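Local coordinates for putative GAF sensor protein (Burkholderia vietnamiensis, PDB 5HL6) that probably reduces free L-methionine-(R)-S-oxide, as a GAF-domain protein of the free methionine sulfoxide reductase family, at the interface of chains A and B. Sequence-based numbering; all coordinates share one arbitrary frame. Chains: chain A/B, Putative GAF sensor protein.

All three contacts belong to one two-fold symmetric interface between two copies of the GAF domain. Contacts 1 and 2 adjoin, their C-alpha centres about 10 Å apart, and share A:Phe77, whose ring turns its rim, CZ and its neighbours, to helix 41-55 of chain B in both. Contact 3, with its C-alpha centre about 19 Å from that of contact 1 and 17 Å from that of contact 2, overlaps the chain-exchanged twin of contact 1, sharing positions 38, 43, 74 and 84, and adds the salt bridge to B:Arg85. Contact 2 brings both copies of Phe77 and Gln78 together. Such a pairing suggests a dimer, though the structure alone does not establish it in solution.

Contact 1: the interface of chains A and B. Residues chain A 74, 77, 82, 84; chain B 38, 43, 47.
Helix 41-55 of chain B lays its first turns against strand 72-75 and the loop around A:Val84 in the GAF domain of chain A, with B:Asn47 as the main polar side chain of the patch. The two ends of its carboxamide meet different surroundings. The amide nitrogen ND2 of B:Asn47 lies 3.3 Å from the methyl CG2 of A:Val84, while the oxygen OD1 of B:Asn47 approaches the rim of the A:Phe77 ring, 3.4 Å from both CE2 and CZ. Ring and amide planes are turned 66° apart, the asparagine side chain lying roughly perpendicular to that of the phenylalanine. OD1 of B:Asn47 is also joined to the backbone of chain A through water 1, which sits 3.2 Å from it and 2.7 Å from the backbone N of A:Ala82; the carboxamide therefore takes part in both packing and a water bridge. One turn earlier on the helix, the methyl CB of B:Ala43 rests 3.8 Å from CG1 of A:Val74. That methyl branch stands between its own backbone N and carbonyl carbon (chi1 76°), which turns it toward the helix. The other methyl of A:Val84, CG1, lies anti to the backbone N (chi1 -176°) and reaches the bent chain of B:Glu38, coming 3.8 Å from the carboxylate oxygen OE1. The patch thus runs from the loop at B:Glu38 along one side of helix 41-55, docked on strand 72-75 and the chain A segment leading into strand 85-86.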
ATOM      1  N   VAL A  74       0.021   8.644   6.289  1.00 17.48           N
ATOM      2  CA  VAL A  74      -0.463   7.604   5.381  1.00 16.28           C
ATOM      3  C   VAL A  74      -0.016   6.223   5.845  1.00 17.57           C
ATOM      4  O   VAL A  74       1.118   6.029   6.314  1.00 18.57           O
ATOM      5  CB  VAL A  74      -0.021   7.889   3.933  1.00 18.79           C
ATOM      6  CG1 VAL A  74       1.481   7.564   3.702  1.00 20.18           C
ATOM      7  CG2 VAL A  74      -0.932   7.114   2.950  1.00 18.51           C
ATOM      8  N   PHE A  77      -1.908   1.652   1.213  1.00 21.21           N
ATOM      9  CA  PHE A  77      -2.859   2.186   0.240  1.00 20.64           C
ATOM     10  C   PHE A  77      -2.572   1.586  -1.132  1.00 24.49           C
ATOM     11  O   PHE A  77      -1.468   1.100  -1.396  1.00 22.12           O
ATOM     12  CB  PHE A  77      -2.795   3.720   0.168  1.00 18.21           C
ATOM     13  CG  PHE A  77      -1.500   4.262  -0.430  1.00 19.38           C
ATOM     14  CD1 PHE A  77      -1.393   4.512  -1.789  1.00 18.13           C
ATOM     15  CD2 PHE A  77      -0.406   4.544   0.379  1.00 20.61           C
ATOM     16  CE1 PHE A  77      -0.216   5.022  -2.338  1.00 22.34           C
ATOM     17  CE2 PHE A  77       0.775   5.051  -0.162  1.00 19.10           C
ATOM     18  CZ  PHE A  77       0.876   5.278  -1.520  1.00 22.91           C
ATOM     19  N   ALA A  82       0.737   9.801  -2.755  1.00 36.43           N
ATOM     20  CA  ALA A  82      -0.095  10.989  -2.569  1.00 46.01           C
ATOM     21  C   ALA A  82       0.343  11.779  -1.337  1.00 42.77           C
ATOM     22  O   ALA A  82       1.537  11.862  -1.054  1.00 44.87           O
ATOM     23  CB  ALA A  82      -1.573  10.596  -2.468  1.00 40.92           C
ATOM     24  N   VAL A  84       1.469  12.535   2.268  1.00 26.61           N
ATOM     25  CA  VAL A  84       2.086  11.709   3.312  1.00 29.45           C
ATOM     26  C   VAL A  84       1.562  12.079   4.692  1.00 29.64           C
ATOM     27  O   VAL A  84       1.216  11.207   5.494  1.00 26.63           O
ATOM     28  CB  VAL A  84       3.621  11.804   3.264  1.00 40.43           C
ATOM     29  CG1 VAL A  84       4.210  10.858   4.306  1.00 28.98           C
ATOM     30  CG2 VAL A  84       4.139  11.478   1.868  1.00 40.46           C
TER
ATOM     31  N   GLU B  38      10.832  11.502   5.974  1.00 24.11           N
ATOM     32  CA  GLU B  38       9.659  11.019   6.691  1.00 19.58           C
ATOM     33  C   GLU B  38      10.092   9.992   7.729  1.00 26.46           C
ATOM     34  O   GLU B  38      10.738   8.996   7.370  1.00 25.35           O
ATOM     35  CB  GLU B  38       8.645  10.406   5.732  1.00 29.18           C
ATOM     36  CG  GLU B  38       7.516   9.655   6.429  1.00 20.62           C
ATOM     37  CD  GLU B  38       6.802  10.494   7.467  1.00 27.76           C
ATOM     38  OE1 GLU B  38       6.478  11.672   7.186  1.00 28.38           O
ATOM     39  OE2 GLU B  38       6.580   9.984   8.582  1.00 28.83           O
ATOM     40  N   ALA B  43       4.665   4.357   6.484  1.00 19.88           N
ATOM     41  CA  ALA B  43       4.418   5.340   5.432  1.00 17.01           C
ATOM     42  C   ALA B  43       5.453   5.216   4.321  1.00 17.38           C
ATOM     43  O   ALA B  43       5.115   5.243   3.129  1.00 22.26           O
ATOM     44  CB  ALA B  43       4.445   6.765   6.016  1.00 18.32           C
ATOM     45  N   ASN B  47       4.662   4.223   0.484  1.00 19.70           N
ATOM     46  CA  ASN B  47       5.013   5.138  -0.599  1.00 18.54           C
ATOM     47  C   ASN B  47       6.034   4.520  -1.544  1.00 18.18           C
ATOM     48  O   ASN B  47       5.955   4.711  -2.764  1.00 21.18           O
ATOM     49  CB  ASN B  47       5.538   6.467  -0.023  1.00 14.86           C
ATOM     50  CG  ASN B  47       4.404   7.400   0.349  1.00 26.41           C
ATOM     51  OD1 ASN B  47       3.324   7.312  -0.230  1.00 25.67           O
ATOM     52  ND2 ASN B  47       4.638   8.298   1.309  1.00 29.69           N
TER
HETATM   53  O   HOH W   1       0.486   8.837  -0.244  1.00 34.57           O

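Contact 2: the interface of chains A and B. Residues chain A 77-80; chain B 50, 54, 77-78.
B:Gln78 reaches across to the backbone of chain A and uses both ends of its carboxamide there. NE2 of B:Gln78 donates to the carbonyl O of A:Phe77 at 2.8 Å, tilted 19° from the carbonyl plane, and OE1 of B:Gln78 accepts from the backbone N of A:Gly79 at 3.0 Å. This second bond is fairly straight, with 166° at the hydrogen. Gripped at both ends, the amide has its rotation fixed, and a chain bent at chi2 (-61°) directs it toward the backbone. A:Gln78 runs antiparallel alongside; water 4 joins its OE1 to OE1 of B:Gln78. NE2 of A:Gln78 bonds to water 3, which also binds the carbonyl O of B:Phe77 and sits over the centre of the B:Phe77 ring. Water 2 links water 3 to the carbonyl oxygens of both Phe77 residues. Helix 41-55 supplies the flanking contacts: the methyl CB of B:Ala50 packs 3.5 Å from CZ of A:Phe77, and the B:His54 ring lies beside A:Gly79, with CA of A:Lys80 above one ring face, near its rim. The imidazole is oriented from within its own helix, ND1 of B:His54 donating in the ring plane to the carbonyl O of B:Ala50 at 3.1 Å.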
ATOM      1  N   PHE A  77      -1.908   1.652   1.213  1.00 21.21           N
ATOM      2  CA  PHE A  77      -2.859   2.186   0.240  1.00 20.64           C
ATOM      3  C   PHE A  77      -2.572   1.586  -1.132  1.00 24.49           C
ATOM      4  O   PHE A  77      -1.468   1.100  -1.396  1.00 22.12           O
ATOM      5  CB  PHE A  77      -2.795   3.720   0.168  1.00 18.21           C
ATOM      6  CG  PHE A  77      -1.500   4.262  -0.430  1.00 19.38           C
ATOM      7  CD1 PHE A  77      -1.393   4.512  -1.789  1.00 18.13           C
ATOM      8  CD2 PHE A  77      -0.406   4.544   0.379  1.00 20.61           C
ATOM      9  CE1 PHE A  77      -0.216   5.022  -2.338  1.00 22.34           C
ATOM     10  CE2 PHE A  77       0.775   5.051  -0.162  1.00 19.10           C
ATOM     11  CZ  PHE A  77       0.876   5.278  -1.520  1.00 22.91           C
ATOM     12  N   GLN A  78      -3.574   1.659  -2.013  1.00 17.92           N
ATOM     13  CA  GLN A  78      -3.412   1.368  -3.432  1.00 19.36           C
ATOM     14  C   GLN A  78      -3.539   2.653  -4.245  1.00 18.17           C
ATOM     15  O   GLN A  78      -4.422   3.477  -3.988  1.00 22.59           O
ATOM     16  CB  GLN A  78      -4.455   0.335  -3.902  1.00 22.20           C
ATOM     17  CG  GLN A  78      -4.392  -0.984  -3.158  1.00 32.78           C
ATOM     18  CD  GLN A  78      -3.554  -2.026  -3.880  1.00 36.75           C
ATOM     19  OE1 GLN A  78      -3.455  -2.018  -5.107  1.00 39.95           O
ATOM     20  NE2 GLN A  78      -2.959  -2.934  -3.122  1.00 44.32           N
ATOM     21  N   GLY A  79      -2.652   2.828  -5.234  1.00 24.77           N
ATOM     22  CA  GLY A  79      -2.670   4.002  -6.087  1.00 25.06           C
ATOM     23  C   GLY A  79      -1.288   4.622  -6.204  1.00 24.13           C
ATOM     24  O   GLY A  79      -0.276   4.033  -5.810  1.00 25.49           O
ATOM     25  N   LYS A  80      -1.233   5.831  -6.763  1.00 24.68           N
ATOM     26  CA  LYS A  80       0.038   6.527  -6.871  1.00 25.60           C
ATOM     27  C   LYS A  80       0.376   7.204  -5.545  1.00 33.33           C
ATOM     28  O   LYS A  80      -0.518   7.480  -4.738  1.00 29.78           O
ATOM     29  CB  LYS A  80      -0.020   7.552  -8.001  1.00 30.06           C
TER
ATOM     30  N   ALA B  50       4.304   2.121  -3.826  1.00 20.42           N
ATOM     31  CA  ALA B  50       3.542   2.851  -4.836  1.00 22.80           C
ATOM     32  C   ALA B  50       4.457   3.452  -5.895  1.00 20.53           C
ATOM     33  O   ALA B  50       4.141   3.428  -7.090  1.00 21.81           O
ATOM     34  CB  ALA B  50       2.714   3.954  -4.170  1.00 23.23           C
ATOM     35  N   HIS B  54       4.461   2.165  -9.956  1.00 21.36           N
ATOM     36  CA  HIS B  54       3.952   3.043 -10.995  1.00 25.57           C
ATOM     37  C   HIS B  54       5.048   3.607 -11.882  1.00 27.07           C
ATOM     38  O   HIS B  54       4.738   4.272 -12.870  1.00 29.12           O
ATOM     39  CB  HIS B  54       3.094   4.146 -10.366  1.00 35.23           C
ATOM     40  CG  HIS B  54       1.746   3.648  -9.933  1.00 35.25           C
ATOM     41  ND1 HIS B  54       1.490   3.201  -8.655  1.00 34.66           N
ATOM     42  CD2 HIS B  54       0.604   3.452 -10.635  1.00 36.89           C
ATOM     43  CE1 HIS B  54       0.236   2.787  -8.578  1.00 34.41           C
ATOM     44  NE2 HIS B  54      -0.323   2.926  -9.765  1.00 34.79           N
ATOM     45  N   PHE B  77       1.608  -3.045  -0.077  1.00 22.15           N
ATOM     46  CA  PHE B  77       1.863  -3.530  -1.431  1.00 19.76           C
ATOM     47  C   PHE B  77       0.867  -2.910  -2.407  1.00 19.98           C
ATOM     48  O   PHE B  77      -0.215  -2.469  -2.016  1.00 21.32           O
ATOM     49  CB  PHE B  77       1.784  -5.061  -1.494  1.00 18.25           C
ATOM     50  CG  PHE B  77       0.391  -5.612  -1.260  1.00 19.34           C
ATOM     51  CD1 PHE B  77      -0.510  -5.742  -2.312  1.00 20.77           C
ATOM     52  CD2 PHE B  77      -0.014  -5.997   0.009  1.00 16.94           C
ATOM     53  CE1 PHE B  77      -1.795  -6.253  -2.106  1.00 24.76           C
ATOM     54  CE2 PHE B  77      -1.298  -6.494   0.225  1.00 18.78           C
ATOM     55  CZ  PHE B  77      -2.188  -6.623  -0.839  1.00 20.57           C
ATOM     56  N   GLN B  78       1.241  -2.926  -3.691  1.00 21.37           N
ATOM     57  CA  GLN B  78       0.352  -2.658  -4.817  1.00 21.19           C
ATOM     58  C   GLN B  78       0.020  -3.970  -5.521  1.00 24.29           C
ATOM     59  O   GLN B  78       0.906  -4.809  -5.726  1.00 25.94           O
ATOM     60  CB  GLN B  78       0.996  -1.704  -5.832  1.00 21.17           C
ATOM     61  CG  GLN B  78       1.513  -0.421  -5.236  1.00 28.55           C
ATOM     62  CD  GLN B  78       0.410   0.381  -4.582  1.00 28.79           C
ATOM     63  OE1 GLN B  78      -0.594   0.697  -5.211  1.00 29.36           O
ATOM     64  NE2 GLN B  78       0.586   0.698  -3.309  1.00 30.65           N
TER
HETATM   65  O   HOH W   2      -0.282  -0.983   0.463  1.00 24.87           O
HETATM   66  O   HOH W   3      -2.534  -2.731  -0.309  1.00 30.11           O
HETATM   67  O   HOH W   4      -2.243  -0.055  -7.366  1.00 40.06           O

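Contact 3: the interface of chains A and B. Residues chain A 38, 40, 42-43; chain B 73-74, 84-85.
A:Glu38 crosses the interface to form a two-pronged salt bridge with B:Arg85. From CB the chain leaves with CG anti to the backbone N (chi1 168°), then bends at chi2. CG of A:Glu38 packs 4.0 Å from the methyl CG1 of B:Val84, the two side chains lying alongside with opposite headings. The carboxyl carbon CD then sets its two oxygens toward the guanidinium, the two groups nearly coplanar (15° apart) and meeting edge to edge. OE1 of A:Glu38 takes the hydrogen of NE of B:Arg85 at 2.8 Å on its syn lone pair, lying close to the guanidinium plane. OE2 of A:Glu38 receives NH2 of B:Arg85 at 2.9 Å, also on its syn side. A further donor reaches OE2 of A:Glu38 from its anti side, the backbone N of A:Asp40 at 2.8 Å, tilted from the carboxylate plane; it helps to hold the carboxylate toward the arginine. The guanidinium arrives on a chain extended from CG to NE, with CG2 of B:Val73 above one face, toward the rim. A:Asp40 bonds to the backbone N of A:Ala43 through OD1, an N-cap of the helix, and the same oxygen reaches the carbonyl O of B:Val74 through water 5. Within the helix start, CB of A:Ala43 packs 3.8 Å from CG1 of B:Val74 and 3.9 Å from CG1 of B:Val73. The start of helix 41-53 and the loop before it in chain A thus rest on strands 72-75 and 85-86 of chain B.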
ATOM      1  N   GLU A  38      -6.439 -13.011  10.860  1.00 41.26           N
ATOM      2  CA  GLU A  38      -5.092 -12.448  10.814  1.00 33.73           C
ATOM      3  C   GLU A  38      -4.859 -11.390  11.891  1.00 40.21           C
ATOM      4  O   GLU A  38      -5.559 -10.371  11.929  1.00 36.02           O
ATOM      5  CB  GLU A  38      -4.820 -11.839   9.436  1.00 26.08           C
ATOM      6  CG  GLU A  38      -3.553 -10.991   9.412  1.00 26.67           C
ATOM      7  CD  GLU A  38      -2.338 -11.792   9.819  1.00 31.70           C
ATOM      8  OE1 GLU A  38      -2.235 -12.962   9.386  1.00 30.95           O
ATOM      9  OE2 GLU A  38      -1.501 -11.271  10.586  1.00 29.11           O
ATOM     10  N   ASP A  40      -2.196  -9.256  12.390  1.00 33.38           N
ATOM     11  CA  ASP A  40      -1.340  -8.103  12.103  1.00 27.06           C
ATOM     12  C   ASP A  40      -2.144  -6.975  11.462  1.00 29.29           C
ATOM     13  O   ASP A  40      -2.779  -7.166  10.419  1.00 24.50           O
ATOM     14  CB  ASP A  40      -0.183  -8.515  11.193  1.00 27.28           C
ATOM     15  CG  ASP A  40       0.849  -7.408  11.004  1.00 29.34           C
ATOM     16  OD1 ASP A  40       0.641  -6.527  10.144  1.00 26.62           O
ATOM     17  OD2 ASP A  40       1.885  -7.436  11.705  1.00 31.71           O
ATOM     18  N   ILE A  42      -1.145  -4.169  10.000  1.00 25.20           N
ATOM     19  CA  ILE A  42      -0.625  -3.670   8.728  1.00 23.28           C
ATOM     20  C   ILE A  42      -1.032  -4.601   7.598  1.00 26.44           C
ATOM     21  O   ILE A  42      -1.450  -4.160   6.521  1.00 20.39           O
ATOM     22  CB  ILE A  42       0.906  -3.523   8.793  1.00 27.32           C
ATOM     23  CG1 ILE A  42       1.303  -2.526   9.880  1.00 36.37           C
ATOM     24  CG2 ILE A  42       1.452  -3.081   7.444  1.00 19.77           C
ATOM     25  CD1 ILE A  42       0.729  -1.141   9.659  1.00 46.28           C
ATOM     26  N   ALA A  43      -0.890  -5.908   7.826  1.00 23.68           N
ATOM     27  CA  ALA A  43      -1.372  -6.883   6.862  1.00 20.46           C
ATOM     28  C   ALA A  43      -2.849  -6.656   6.565  1.00 23.91           C
ATOM     29  O   ALA A  43      -3.263  -6.619   5.399  1.00 22.34           O
ATOM     30  CB  ALA A  43      -1.136  -8.300   7.388  1.00 19.79           C
TER
ATOM     31  N   VAL B  73       5.129 -11.828   6.972  1.00 21.03           N
ATOM     32  CA  VAL B  73       3.769 -11.297   7.076  1.00 23.61           C
ATOM     33  C   VAL B  73       3.670 -10.123   6.111  1.00 18.72           C
ATOM     34  O   VAL B  73       4.547  -9.254   6.105  1.00 17.00           O
ATOM     35  CB  VAL B  73       3.433 -10.834   8.510  1.00 24.04           C
ATOM     36  CG1 VAL B  73       1.957 -10.412   8.595  1.00 24.99           C
ATOM     37  CG2 VAL B  73       3.760 -11.922   9.549  1.00 25.38           C
ATOM     38  N   VAL B  74       2.623 -10.104   5.277  1.00 20.17           N
ATOM     39  CA  VAL B  74       2.579  -9.116   4.204  1.00 19.52           C
ATOM     40  C   VAL B  74       2.496  -7.714   4.799  1.00 19.17           C
ATOM     41  O   VAL B  74       1.812  -7.484   5.806  1.00 22.54           O
ATOM     42  CB  VAL B  74       1.406  -9.389   3.248  1.00 25.31           C
ATOM     43  CG1 VAL B  74       0.049  -9.042   3.898  1.00 19.83           C
ATOM     44  CG2 VAL B  74       1.589  -8.611   1.950  1.00 19.57           C
ATOM     45  N   VAL B  84      -0.702 -13.820   2.700  1.00 30.71           N
ATOM     46  CA  VAL B  84      -0.697 -13.047   3.939  1.00 29.47           C
ATOM     47  C   VAL B  84       0.466 -13.454   4.832  1.00 26.94           C
ATOM     48  O   VAL B  84       1.232 -12.606   5.291  1.00 28.63           O
ATOM     49  CB  VAL B  84      -2.050 -13.193   4.669  1.00 40.15           C
ATOM     50  CG1 VAL B  84      -2.113 -12.259   5.864  1.00 38.50           C
ATOM     51  CG2 VAL B  84      -3.202 -12.916   3.709  1.00 42.59           C
ATOM     52  N   ARG B  85       0.624 -14.753   5.070  1.00 26.64           N
ATOM     53  CA  ARG B  85       1.743 -15.287   5.834  1.00 26.25           C
ATOM     54  C   ARG B  85       2.495 -16.318   5.009  1.00 31.66           C
ATOM     55  O   ARG B  85       1.883 -17.159   4.338  1.00 24.76           O
ATOM     56  CB  ARG B  85       1.268 -15.908   7.150  1.00 28.70           C
ATOM     57  CG  ARG B  85       0.879 -14.845   8.152  1.00 29.19           C
ATOM     58  CD  ARG B  85       0.314 -15.374   9.456  1.00 34.54           C
ATOM     59  NE  ARG B  85       0.085 -14.219  10.312  1.00 37.13           N
ATOM     60  CZ  ARG B  85       0.995 -13.732  11.149  1.00 34.82           C
ATOM     61  NH1 ARG B  85       2.163 -14.350  11.272  1.00 31.34           N
ATOM     62  NH2 ARG B  85       0.732 -12.642  11.870  1.00 30.04           N
TER
HETATM   63  O   HOH W   5       2.710  -6.571   8.195  1.00 23.51           O